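Local coordinates for acetyltransferase (Agrobacterium tumefaciens, PDB 2DXQ), which probably transfers an acetyl group from acetyl-coenzyme A to a substrate not yet identified, as a member of the GNAT acetyltransferase family, at residues P62-T67 / V87-A92; A77-A82 / G112-K117; T101-A106 / E134-V139. All coordinates share one frame; numbering follows the deposited sequence.

Interaction 1: residues P62-T67 / V87-A92; sequences PVATAT and VVTLEA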
ATOM      1  N   PRO A  62      21.937  11.348   0.865  1.00 18.80           N
ATOM      2  CA  PRO A  62      20.482  11.319   0.979  1.00 17.90           C
ATOM      3  C   PRO A  62      19.994  12.163   2.162  1.00 17.58           C
ATOM      4  O   PRO A  62      20.458  11.984   3.301  1.00 18.14           O
ATOM      5  CB  PRO A  62      20.171   9.820   1.204  1.00 18.45           C
ATOM      6  CG  PRO A  62      21.337   9.114   0.577  1.00 18.88           C
ATOM      7  CD  PRO A  62      22.521   9.988   0.899  1.00 19.31           C
ATOM      8  N   VAL A  63      19.080  13.088   1.885  1.00 15.94           N
ATOM      9  CA  VAL A  63      18.536  13.976   2.913  1.00 14.79           C
ATOM     10  C   VAL A  63      17.016  13.869   3.049  1.00 13.74           C
ATOM     11  O   VAL A  63      16.437  14.425   3.977  1.00 13.11           O
ATOM     12  CB  VAL A  63      18.933  15.454   2.677  1.00 14.78           C
ATOM     13  CG1 VAL A  63      20.426  15.662   2.942  1.00 15.78           C
ATOM     14  CG2 VAL A  63      18.594  15.894   1.249  1.00 14.76           C
ATOM     15  N   ALA A  64      16.378  13.194   2.094  1.00 13.07           N
ATOM     16  CA  ALA A  64      14.950  12.844   2.218  1.00 13.00           C
ATOM     17  C   ALA A  64      14.686  11.598   1.412  1.00 12.48           C
ATOM     18  O   ALA A  64      15.435  11.282   0.482  1.00 12.95           O
ATOM     19  CB  ALA A  64      14.038  13.972   1.737  1.00 13.50           C
ATOM     20  N   THR A  65      13.606  10.908   1.746  1.00 12.68           N
ATOM     21  CA  THR A  65      13.234   9.711   0.997  1.00 11.98           C
ATOM     22  C   THR A  65      11.729   9.496   1.067  1.00 12.33           C
ATOM     23  O   THR A  65      11.058   9.988   1.983  1.00 12.73           O
ATOM     24  CB  THR A  65      13.991   8.451   1.518  1.00 11.88           C
ATOM     25  OG1 THR A  65      13.690   7.313   0.690  1.00 12.57           O
ATOM     26  CG2 THR A  65      13.605   8.129   2.932  1.00 12.40           C
ATOM     27  N   ALA A  66      11.213   8.808   0.052  1.00 12.11           N
ATOM     28  CA  ALA A  66       9.831   8.308   0.034  1.00 12.49           C
ATOM     29  C   ALA A  66       9.844   7.062  -0.832  1.00 12.65           C
ATOM     30  O   ALA A  66      10.561   7.013  -1.846  1.00 12.55           O
ATOM     31  CB  ALA A  66       8.903   9.347  -0.565  1.00 12.14           C
ATOM     32  N   THR A  67       9.024   6.078  -0.463  1.00 12.09           N
ATOM     33  CA  THR A  67       8.937   4.846  -1.238  1.00 12.13           C
ATOM     34  C   THR A  67       7.591   4.801  -1.952  1.00 12.04           C
ATOM     35  O   THR A  67       6.542   5.001  -1.331  1.00 12.05           O
ATOM     36  CB  THR A  67       9.090   3.618  -0.326  1.00 12.21           C
ATOM     37  OG1 THR A  67      10.363   3.676   0.346  1.00 12.99           O
ATOM     38  CG2 THR A  67       8.942   2.298  -1.133  1.00 12.02           C
ATOM     39  N   VAL A  87       8.164   8.016   4.406  1.00 13.54           N
ATOM     40  CA  VAL A  87       8.637   9.348   4.056  1.00 13.49           C
ATOM     41  C   VAL A  87       9.420   9.922   5.235  1.00 14.44           C
ATOM     42  O   VAL A  87       8.914   9.963   6.364  1.00 14.20           O
ATOM     43  CB  VAL A  87       7.438  10.259   3.747  1.00 13.64           C
ATOM     44  CG1 VAL A  87       7.896  11.672   3.516  1.00 14.64           C
ATOM     45  CG2 VAL A  87       6.685   9.728   2.529  1.00 13.86           C
ATOM     46  N   VAL A  88      10.647  10.376   4.976  1.00 14.44           N
ATOM     47  CA  VAL A  88      11.420  11.003   6.035  1.00 16.18           C
ATOM     48  C   VAL A  88      12.242  12.162   5.544  1.00 17.16           C
ATOM     49  O   VAL A  88      12.757  12.148   4.429  1.00 16.25           O
ATOM     50  CB  VAL A  88      12.250   9.985   6.904  1.00 17.34           C
ATOM     51  CG1 VAL A  88      12.825   8.864   6.113  1.00 18.44           C
ATOM     52  CG2 VAL A  88      13.306  10.660   7.783  1.00 18.38           C
ATOM     53  N   THR A  89      12.307  13.168   6.410  1.00 18.68           N
ATOM     54  CA  THR A  89      13.123  14.336   6.241  1.00 21.21           C
ATOM     55  C   THR A  89      13.876  14.556   7.552  1.00 21.95           C
ATOM     56  O   THR A  89      13.653  13.875   8.548  1.00 22.31           O
ATOM     57  CB  THR A  89      12.250  15.592   5.980  1.00 21.21           C
ATOM     58  OG1 THR A  89      11.338  15.811   7.078  1.00 22.74           O
ATOM     59  CG2 THR A  89      11.454  15.437   4.718  1.00 21.61           C
ATOM     60  N   LEU A  90      14.723  15.566   7.565  1.00 23.11           N
ATOM     61  CA  LEU A  90      15.589  15.789   8.705  1.00 23.27           C
ATOM     62  C   LEU A  90      15.196  17.021   9.496  1.00 24.32           C
ATOM     63  O   LEU A  90      14.846  18.046   8.874  1.00 24.07           O
ATOM     64  CB  LEU A  90      17.005  15.937   8.196  1.00 22.61           C
ATOM     65  CG  LEU A  90      17.560  14.707   7.462  1.00 22.69           C
ATOM     66  CD1 LEU A  90      18.953  14.995   6.922  1.00 23.12           C
ATOM     67  CD2 LEU A  90      17.588  13.486   8.364  1.00 25.21           C
ATOM     68  N   GLU A  91      15.279  16.928  10.841  1.00 24.33           N
ATOM     69  CA  GLU A  91      15.205  18.119  11.744  1.00 25.50           C
ATOM     70  C   GLU A  91      15.811  19.243  10.911  1.00 25.22           C
ATOM     71  O   GLU A  91      15.305  20.384  10.923  1.00 26.38           O
ATOM     72  CB  GLU A  91      15.927  17.891  13.065  1.00 25.82           C
ATOM     73  N   ALA A  92      16.941  19.004  10.241  1.00 25.38           N
ATOM     74  CA  ALA A  92      18.203  19.721  10.461  1.00 24.63           C
ATOM     75  C   ALA A  92      18.138  20.329   9.033  1.00 24.68           C
ATOM     76  O   ALA A  92      18.917  21.227   8.648  1.00 23.72           O
ATOM     77  CB  ALA A  92      19.388  18.815  10.552  1.00 24.72           C
TER
HETATM   78  O   HOH W   1      14.990  16.789   4.909  1.00 22.73           O

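Interaction 2: residues A77-A82 / G112-K117; sequences AARPYA and GANCYK. With PO4 (phosphate ion), chain D.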
ATOM      1  N   ALA A  77     -11.261   0.663 -14.807  1.00 29.10           N
ATOM      2  CA  ALA A  77     -10.706   0.406 -16.145  1.00 28.83           C
ATOM      3  C   ALA A  77      -9.330  -0.283 -16.106  1.00 28.31           C
ATOM      4  O   ALA A  77      -8.473  -0.058 -16.971  1.00 28.86           O
ATOM      5  CB  ALA A  77     -10.676   1.704 -16.968  1.00 29.60           C
ATOM      6  N   ALA A  78      -9.142  -1.132 -15.092  1.00 26.82           N
ATOM      7  CA  ALA A  78      -7.917  -1.896 -14.864  1.00 25.28           C
ATOM      8  C   ALA A  78      -6.677  -1.006 -14.715  1.00 24.38           C
ATOM      9  O   ALA A  78      -5.596  -1.352 -15.161  1.00 24.31           O
ATOM     10  CB  ALA A  78      -7.703  -2.995 -15.943  1.00 25.80           C
ATOM     11  N   ARG A  79      -6.852   0.131 -14.058  1.00 22.65           N
ATOM     12  CA  ARG A  79      -5.752   1.069 -13.846  1.00 21.61           C
ATOM     13  C   ARG A  79      -5.103   0.823 -12.502  1.00 20.06           C
ATOM     14  O   ARG A  79      -5.811   0.545 -11.527  1.00 20.27           O
ATOM     15  CB  ARG A  79      -6.262   2.493 -13.912  1.00 21.96           C
ATOM     16  CG  ARG A  79      -6.612   2.931 -15.322  1.00 24.12           C
ATOM     17  CD  ARG A  79      -7.149   4.310 -15.302  1.00 25.26           C
ATOM     18  NE  ARG A  79      -6.105   5.314 -15.108  1.00 26.00           N
ATOM     19  CZ  ARG A  79      -6.356   6.606 -14.930  1.00 26.60           C
ATOM     20  NH1 ARG A  79      -7.616   7.037 -14.924  1.00 28.40           N
ATOM     21  NH2 ARG A  79      -5.355   7.471 -14.762  1.00 26.57           N
ATOM     22  N   PRO A  80      -3.760   0.908 -12.444  1.00 18.39           N
ATOM     23  CA  PRO A  80      -3.080   0.623 -11.183  1.00 17.25           C
ATOM     24  C   PRO A  80      -3.373   1.709 -10.145  1.00 15.99           C
ATOM     25  O   PRO A  80      -3.913   2.773 -10.471  1.00 15.39           O
ATOM     26  CB  PRO A  80      -1.593   0.599 -11.580  1.00 17.26           C
ATOM     27  CG  PRO A  80      -1.524   1.524 -12.779  1.00 17.02           C
ATOM     28  CD  PRO A  80      -2.807   1.258 -13.518  1.00 18.43           C
ATOM     29  N   TYR A  81      -3.060   1.427  -8.887  1.00 15.39           N
ATOM     30  CA  TYR A  81      -3.101   2.475  -7.877  1.00 14.43           C
ATOM     31  C   TYR A  81      -1.785   2.416  -7.124  1.00 14.25           C
ATOM     32  O   TYR A  81      -1.005   1.459  -7.268  1.00 14.90           O
ATOM     33  CB  TYR A  81      -4.304   2.325  -6.924  1.00 15.03           C
ATOM     34  CG  TYR A  81      -4.368   0.966  -6.286  1.00 14.24           C
ATOM     35  CD1 TYR A  81      -5.136  -0.050  -6.858  1.00 15.92           C
ATOM     36  CD2 TYR A  81      -3.671   0.693  -5.112  1.00 15.21           C
ATOM     37  CE1 TYR A  81      -5.184  -1.318  -6.291  1.00 15.01           C
ATOM     38  CE2 TYR A  81      -3.700  -0.576  -4.536  1.00 15.60           C
ATOM     39  CZ  TYR A  81      -4.464  -1.575  -5.132  1.00 15.66           C
ATOM     40  OH  TYR A  81      -4.517  -2.817  -4.552  1.00 16.53           O
ATOM     41  N   ALA A  82      -1.529   3.417  -6.293  1.00 13.42           N
ATOM     42  CA  ALA A  82      -0.240   3.465  -5.626  1.00 12.91           C
ATOM     43  C   ALA A  82      -0.374   3.877  -4.178  1.00 12.55           C
ATOM     44  O   ALA A  82      -1.333   4.563  -3.811  1.00 12.70           O
ATOM     45  CB  ALA A  82       0.688   4.436  -6.350  1.00 13.69           C
ATOM     46  N   GLY A 112       2.355   9.156 -13.928  1.00 16.71           N
ATOM     47  CA  GLY A 112       2.991   8.813 -15.224  1.00 16.56           C
ATOM     48  C   GLY A 112       2.836   7.340 -15.590  1.00 17.17           C
ATOM     49  O   GLY A 112       2.859   6.965 -16.778  1.00 17.31           O
ATOM     50  N   ALA A 113       2.679   6.499 -14.566  1.00 16.37           N
ATOM     51  CA  ALA A 113       2.476   5.048 -14.728  1.00 16.59           C
ATOM     52  C   ALA A 113       0.988   4.687 -14.860  1.00 16.71           C
ATOM     53  O   ALA A 113       0.622   3.498 -14.832  1.00 17.21           O
ATOM     54  CB  ALA A 113       3.103   4.299 -13.537  1.00 16.48           C
ATOM     55  N   ASN A 114       0.164   5.724 -15.005  1.00 16.08           N
ATOM     56  CA  ASN A 114      -1.295   5.659 -15.193  1.00 16.99           C
ATOM     57  C   ASN A 114      -2.059   5.234 -13.941  1.00 16.36           C
ATOM     58  O   ASN A 114      -3.157   4.707 -14.046  1.00 16.73           O
ATOM     59  CB  ASN A 114      -1.710   4.770 -16.387  1.00 16.89           C
ATOM     60  CG  ASN A 114      -3.109   5.099 -16.903  1.00 17.89           C
ATOM     61  OD1 ASN A 114      -3.558   6.241 -16.839  1.00 21.48           O
ATOM     62  ND2 ASN A 114      -3.808   4.085 -17.409  1.00 21.07           N
ATOM     63  N   CYS A 115      -1.491   5.481 -12.761  1.00 15.92           N
ATOM     64  CA  CYS A 115      -2.251   5.229 -11.524  1.00 15.92           C
ATOM     65  C   CYS A 115      -3.425   6.201 -11.413  1.00 15.94           C
ATOM     66  O   CYS A 115      -3.269   7.407 -11.638  1.00 16.96           O
ATOM     67  CB  CYS A 115      -1.354   5.364 -10.283  1.00 14.97           C
ATOM     68  SG  CYS A 115      -0.147   4.088 -10.098  1.00 15.57           S
ATOM     69  N   TYR A 116      -4.608   5.698 -11.065  1.00 16.06           N
ATOM     70  CA  TYR A 116      -5.754   6.593 -10.920  1.00 16.22           C
ATOM     71  C   TYR A 116      -5.783   7.338  -9.587  1.00 16.23           C
ATOM     72  O   TYR A 116      -6.413   8.389  -9.456  1.00 15.66           O
ATOM     73  CB  TYR A 116      -7.071   5.869 -11.204  1.00 17.79           C
ATOM     74  CG  TYR A 116      -7.566   4.935 -10.129  1.00 17.63           C
ATOM     75  CD1 TYR A 116      -7.197   3.596 -10.121  1.00 19.81           C
ATOM     76  CD2 TYR A 116      -8.450   5.386  -9.149  1.00 18.25           C
ATOM     77  CE1 TYR A 116      -7.678   2.727  -9.147  1.00 20.16           C
ATOM     78  CE2 TYR A 116      -8.923   4.521  -8.170  1.00 20.70           C
ATOM     79  CZ  TYR A 116      -8.534   3.198  -8.180  1.00 19.36           C
ATOM     80  OH  TYR A 116      -9.016   2.327  -7.217  1.00 22.21           O
ATOM     81  N   LYS A 117      -5.106   6.779  -8.588  1.00 15.38           N
ATOM     82  CA  LYS A 117      -5.014   7.424  -7.290  1.00 14.79           C
ATOM     83  C   LYS A 117      -3.690   7.065  -6.623  1.00 14.22           C
ATOM     84  O   LYS A 117      -3.062   6.045  -6.950  1.00 14.28           O
ATOM     85  CB  LYS A 117      -6.185   7.018  -6.388  1.00 14.80           C
ATOM     86  CG  LYS A 117      -6.135   5.568  -5.950  1.00 15.23           C
ATOM     87  CD  LYS A 117      -7.314   5.201  -5.038  1.00 16.52           C
ATOM     88  CE  LYS A 117      -7.383   3.689  -4.900  1.00 19.22           C
ATOM     89  NZ  LYS A 117      -8.431   3.271  -3.907  1.00 23.88           N
TER
HETATM   90  P   PO4 D4285     -11.731   4.321  -5.190  1.00 40.63           P
HETATM   91  O1  PO4 D4285     -11.453   3.693  -6.522  1.00 41.56           O
HETATM   92  O2  PO4 D4285     -12.167   5.743  -5.359  1.00 41.89           O
HETATM   93  O3  PO4 D4285     -12.802   3.539  -4.455  1.00 42.02           O
HETATM   94  O4  PO4 D4285     -10.489   4.311  -4.343  1.00 42.69           O

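Interaction 3: residues T101-A106 / E134-V139; sequences TVVRHA and ESCGFV. With PO4 (phosphate ion), chain F.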
ATOM      1  N   THR A 101       9.908  17.673  -2.373  1.00 12.95           N
ATOM      2  CA  THR A 101      10.455  17.273  -3.675  1.00 13.33           C
ATOM      3  C   THR A 101      10.273  15.773  -3.893  1.00 13.45           C
ATOM      4  O   THR A 101       9.787  15.332  -4.942  1.00 12.74           O
ATOM      5  CB  THR A 101      11.942  17.625  -3.819  1.00 13.50           C
ATOM      6  OG1 THR A 101      12.115  19.041  -3.634  1.00 14.57           O
ATOM      7  CG2 THR A 101      12.452  17.223  -5.216  1.00 14.94           C
ATOM      8  N   VAL A 102      10.657  14.989  -2.891  1.00 13.01           N
ATOM      9  CA  VAL A 102      10.626  13.541  -3.057  1.00 13.49           C
ATOM     10  C   VAL A 102       9.188  12.956  -3.087  1.00 12.54           C
ATOM     11  O   VAL A 102       8.881  12.044  -3.867  1.00 12.76           O
ATOM     12  CB  VAL A 102      11.584  12.861  -2.053  1.00 14.10           C
ATOM     13  CG1 VAL A 102      11.039  12.878  -0.629  1.00 15.10           C
ATOM     14  CG2 VAL A 102      11.912  11.465  -2.495  1.00 17.51           C
ATOM     15  N   VAL A 103       8.306  13.516  -2.273  1.00 12.19           N
ATOM     16  CA  VAL A 103       6.908  13.034  -2.248  1.00 12.44           C
ATOM     17  C   VAL A 103       6.220  13.421  -3.547  1.00 12.79           C
ATOM     18  O   VAL A 103       5.544  12.591  -4.182  1.00 13.04           O
ATOM     19  CB  VAL A 103       6.130  13.563  -1.025  1.00 11.86           C
ATOM     20  CG1 VAL A 103       4.646  13.187  -1.113  1.00 12.83           C
ATOM     21  CG2 VAL A 103       6.767  13.026   0.295  1.00 12.45           C
ATOM     22  N   ARG A 104       6.394  14.675  -3.960  1.00 13.41           N
ATOM     23  CA  ARG A 104       5.772  15.140  -5.206  1.00 14.84           C
ATOM     24  C   ARG A 104       6.303  14.340  -6.424  1.00 14.37           C
ATOM     25  O   ARG A 104       5.525  13.976  -7.320  1.00 13.85           O
ATOM     26  CB  ARG A 104       5.912  16.666  -5.366  1.00 14.59           C
ATOM     27  CG  ARG A 104       4.987  17.437  -4.429  1.00 16.86           C
ATOM     28  CD  ARG A 104       5.066  18.938  -4.622  1.00 19.11           C
ATOM     29  NE  ARG A 104       4.393  19.319  -5.863  1.00 24.62           N
ATOM     30  CZ  ARG A 104       3.144  19.769  -5.956  1.00 26.97           C
ATOM     31  NH1 ARG A 104       2.391  19.950  -4.873  1.00 28.75           N
ATOM     32  NH2 ARG A 104       2.657  20.070  -7.155  1.00 27.53           N
ATOM     33  N   HIS A 105       7.590  14.001  -6.414  1.00 14.08           N
ATOM     34  CA  HIS A 105       8.173  13.184  -7.482  1.00 14.18           C
ATOM     35  C   HIS A 105       7.543  11.797  -7.526  1.00 13.86           C
ATOM     36  O   HIS A 105       7.197  11.289  -8.595  1.00 12.69           O
ATOM     37  CB  HIS A 105       9.690  13.064  -7.356  1.00 14.82           C
ATOM     38  CG  HIS A 105      10.328  12.339  -8.499  1.00 16.51           C
ATOM     39  ND1 HIS A 105      10.534  12.921  -9.732  1.00 19.88           N
ATOM     40  CD2 HIS A 105      10.819  11.078  -8.590  1.00 20.09           C
ATOM     41  CE1 HIS A 105      11.119  12.047 -10.537  1.00 21.22           C
ATOM     42  NE2 HIS A 105      11.305  10.920  -9.868  1.00 19.94           N
ATOM     43  N   ALA A 106       7.361  11.203  -6.356  1.00 13.43           N
ATOM     44  CA  ALA A 106       6.717   9.900  -6.260  1.00 13.60           C
ATOM     45  C   ALA A 106       5.265   9.945  -6.780  1.00 13.46           C
ATOM     46  O   ALA A 106       4.842   9.059  -7.540  1.00 12.88           O
ATOM     47  CB  ALA A 106       6.806   9.384  -4.799  1.00 13.64           C
ATOM     48  N   GLU A 134      -0.725  17.847   2.643  1.00 15.31           N
ATOM     49  CA  GLU A 134      -1.634  18.665   1.839  1.00 15.23           C
ATOM     50  C   GLU A 134      -0.849  19.534   0.849  1.00 15.66           C
ATOM     51  O   GLU A 134      -1.257  19.697  -0.291  1.00 16.33           O
ATOM     52  CB  GLU A 134      -2.544  19.507   2.730  1.00 15.86           C
ATOM     53  CG  GLU A 134      -3.561  18.621   3.496  1.00 16.52           C
ATOM     54  CD  GLU A 134      -4.355  19.361   4.544  1.00 21.55           C
ATOM     55  OE1 GLU A 134      -3.938  20.468   4.949  1.00 23.43           O
ATOM     56  OE2 GLU A 134      -5.395  18.811   4.981  1.00 21.69           O
ATOM     57  N   SER A 135       0.299  20.036   1.283  1.00 16.20           N
ATOM     58  CA  SER A 135       1.154  20.865   0.427  1.00 16.46           C
ATOM     59  C   SER A 135       1.767  20.071  -0.730  1.00 16.72           C
ATOM     60  O   SER A 135       2.225  20.664  -1.713  1.00 16.96           O
ATOM     61  CB  SER A 135       2.246  21.555   1.251  1.00 16.39           C
ATOM     62  OG  SER A 135       3.321  20.697   1.590  1.00 15.98           O
ATOM     63  N   CYS A 136       1.758  18.738  -0.619  1.00 16.54           N
ATOM     64  CA  CYS A 136       2.223  17.845  -1.688  1.00 16.91           C
ATOM     65  C   CYS A 136       1.116  17.535  -2.684  1.00 17.18           C
ATOM     66  O   CYS A 136       1.355  16.872  -3.702  1.00 17.95           O
ATOM     67  CB  CYS A 136       2.769  16.527  -1.104  1.00 16.96           C
ATOM     68  SG  CYS A 136       4.261  16.727  -0.134  1.00 16.25           S
ATOM     69  N   GLY A 137      -0.097  17.994  -2.386  1.00 16.30           N
ATOM     70  CA  GLY A 137      -1.240  17.738  -3.271  1.00 16.62           C
ATOM     71  C   GLY A 137      -2.236  16.718  -2.738  1.00 15.73           C
ATOM     72  O   GLY A 137      -3.314  16.526  -3.329  1.00 15.72           O
ATOM     73  N   PHE A 138      -1.889  16.047  -1.640  1.00 15.02           N
ATOM     74  CA  PHE A 138      -2.831  15.096  -1.010  1.00 14.88           C
ATOM     75  C   PHE A 138      -4.035  15.808  -0.399  1.00 15.22           C
ATOM     76  O   PHE A 138      -3.925  16.936   0.105  1.00 16.06           O
ATOM     77  CB  PHE A 138      -2.153  14.299   0.104  1.00 14.02           C
ATOM     78  CG  PHE A 138      -1.249  13.197  -0.374  1.00 12.92           C
ATOM     79  CD1 PHE A 138      -1.781  12.018  -0.920  1.00 13.58           C
ATOM     80  CD2 PHE A 138       0.130  13.318  -0.262  1.00 13.77           C
ATOM     81  CE1 PHE A 138      -0.943  10.970  -1.354  1.00 12.14           C
ATOM     82  CE2 PHE A 138       0.979  12.259  -0.688  1.00 14.87           C
ATOM     83  CZ  PHE A 138       0.449  11.107  -1.231  1.00 13.56           C
ATOM     84  N   VAL A 139      -5.183  15.136  -0.418  1.00 15.35           N
ATOM     85  CA  VAL A 139      -6.358  15.601   0.294  1.00 15.97           C
ATOM     86  C   VAL A 139      -6.658  14.611   1.421  1.00 15.83           C
ATOM     87  O   VAL A 139      -6.541  13.389   1.234  1.00 15.76           O
ATOM     88  CB  VAL A 139      -7.575  15.701  -0.657  1.00 15.98           C
ATOM     89  CG1 VAL A 139      -8.779  16.258   0.073  1.00 17.51           C
ATOM     90  CG2 VAL A 139      -7.229  16.560  -1.856  1.00 18.20           C
TER
HETATM   91  P   PO4 F7285      15.268  21.683  -2.676  1.00 51.11           P
HETATM   92  O1  PO4 F7285      14.900  20.309  -3.211  1.00 48.50           O
HETATM   93  O2  PO4 F7285      15.809  22.560  -3.793  1.00 49.84           O
HETATM   94  O3  PO4 F7285      14.055  22.317  -2.046  1.00 50.39           O
HETATM   95  O4  PO4 F7285      16.334  21.590  -1.614  1.00 51.68           O

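Interaction 1: residues P62-T67 / V87-A92
Thr-65 and Val-88 face each other as an antiparallel hydrogen-bonded pair and exchange two backbone bonds, Thr-65 N to Val-88 O at 3.1 Å and Val-88 N to Thr-65 O at 3.0 Å. Both carbonyl oxygens also receive a CA-H group from a neighbour of the donor: Ala-64 CA lies 3.2 Å from Val-88 O, and Val-87 CA lies 3.3 Å from Thr-65 O. The side chains of the pair share one face of the sheet, where Thr-65 CG2 presses on Val-88 CG1 at 3.4 Å, tighter than usual for two carbons. With Thr-65 OG1 anti to the backbone N (chi1 -175°), the methyl is left between the backbone N and the carbonyl carbon. On the other face Ala-66 CB meets Val-87 CG2 at 3.8 Å. These are strands 61-71 and 81-88, antiparallel neighbours in the mixed GNAT sheet. Toward Leu-90 a water bridges the two segments, donating to Val-63 O at 2.9 Å and accepting from Leu-90 N at 2.9 Å. Val-63 and Ala-64 both pair with Ala-56 in a classic beta bulge. Further out, Thr-65 OG1 is hydrogen-bonded to Phe-54 O of the adjoining strand, and Leu-19 and Leu-22 of helix 16-26 pack on the Thr-65 side. Val-102 and Val-103 of helix 98-112 back the opposite face, touching Ala-64 and Val-87 respectively.

Interaction 2: residues A77-A82 / G112-K117
Arg-79 carries CG anti to its carbonyl carbon (chi1 -73°), and chi3 of 75° turns NE toward the Asn-114 backbone, while Asn-114 holds its own CG anti to the backbone N. The guanidinium and amide planes are 20° apart, and the two side chains cross at about a right angle. Arg-79 NE donates to the backbone Asn-114 O at 3.2 Å, approaching from outside the carbonyl plane. Over one face of the guanidinium, Tyr-116 CB sits above the centre, 3.8 Å from its plane. Next along, Pro-80 O receives Tyr-116 N at 3.1 Å, nearly along the C=O axis, and the CA-H of Cys-115 with Cys-115 CA also 3.1 Å from Pro-80 O. Ala-82 N closes the series on Lys-117 O at 3.1 Å. Cys-115 SG packs on Ala-82 CB at 3.9 Å and on Pro-80 CG. Tyr-116 OH donates to O1 of a phosphate ion at 2.9 Å; Arg-76 of the same chain and Arg-148 of the second subunit also hydrogen-bond this ion, which is probably from the crystallisation liquor. Cys-115 O accepts a hydrogen bond from Gln-149 NE2 of the second subunit. Asn-114, at positive phi, is the C-prime residue of the Schellman motif ending helix 98-112. The contact lies where strands 81-88 and 117-122, joined through that helix in a beta-alpha-beta crossover, begin their parallel pairing.

Interaction 3: residues T101-A106 / E134-V139
Val-103 is the first residue of the helical segment to reach Cys-136 and Phe-138. Its CG1, anti to the backbone N (chi1 173°), touches Cys-136 SG at 3.7 Å and also Phe-138 CE2 at 3.8 Å. The methyl meets the Phe-138 ring at its edge, near the ring plane, and the two side chains cross at about a right angle. Cys-136 CB also lies 3.8 Å from Val-103 CG1. One residue on, Arg-104 lays its stem over the turn, CG 3.7 Å from Cys-136 O, and then bends at CD to NE (chi3 74°). Its guanidinium reaches back to the end of the other helix, NH1 giving a weak hydrogen bond to Ser-135 O at 3.2 Å with the acceptor near the guanidinium plane. Cys-136 O lies close to NH1 as well, but at a poor angle for bonding. The turn under Arg-104 is a Schellman motif that ends helix 127-135: Gly-137 N returns to Glu-134 O at 2.9 Å, and Gly-137 adopts a positive phi of 107°, where a CB would be jammed against the preceding carbonyl oxygen. A positive group beside carbonyls at a helix C-terminus is probably favoured by the helix dipole. Farther along the helix, His-105 stacks edge-to-face with Phe-54, while Ala-106 packs on Phe-54 and Ile-84 of the sheet. From the turn the chain passes through Phe-138 to Val-139, which pairs antiparallel with a strand of the second subunit.

How the interactions relate
Interaction 1 is buried in the sheet and is mostly backbone pairing with small apolar side chains. Interactions 2 and 3 are partly buried and add arginines that reach backbone carbonyls at or just beyond helix C-termini, weakly in interaction 3, each beside a Schellman motif. Interactions 1 and 2 both use strand 81-88, at its two ends, with centres about 25 Å apart on opposite sides of the chain's centre. Helix 98-112 links all three: it follows the strand of interaction 1, supplies one side of interaction 3, and ends at interaction 2. Interactions 1 and 3 touch directly through Val-102 and Val-103, whereas 2 and 3 both meet the second subunit.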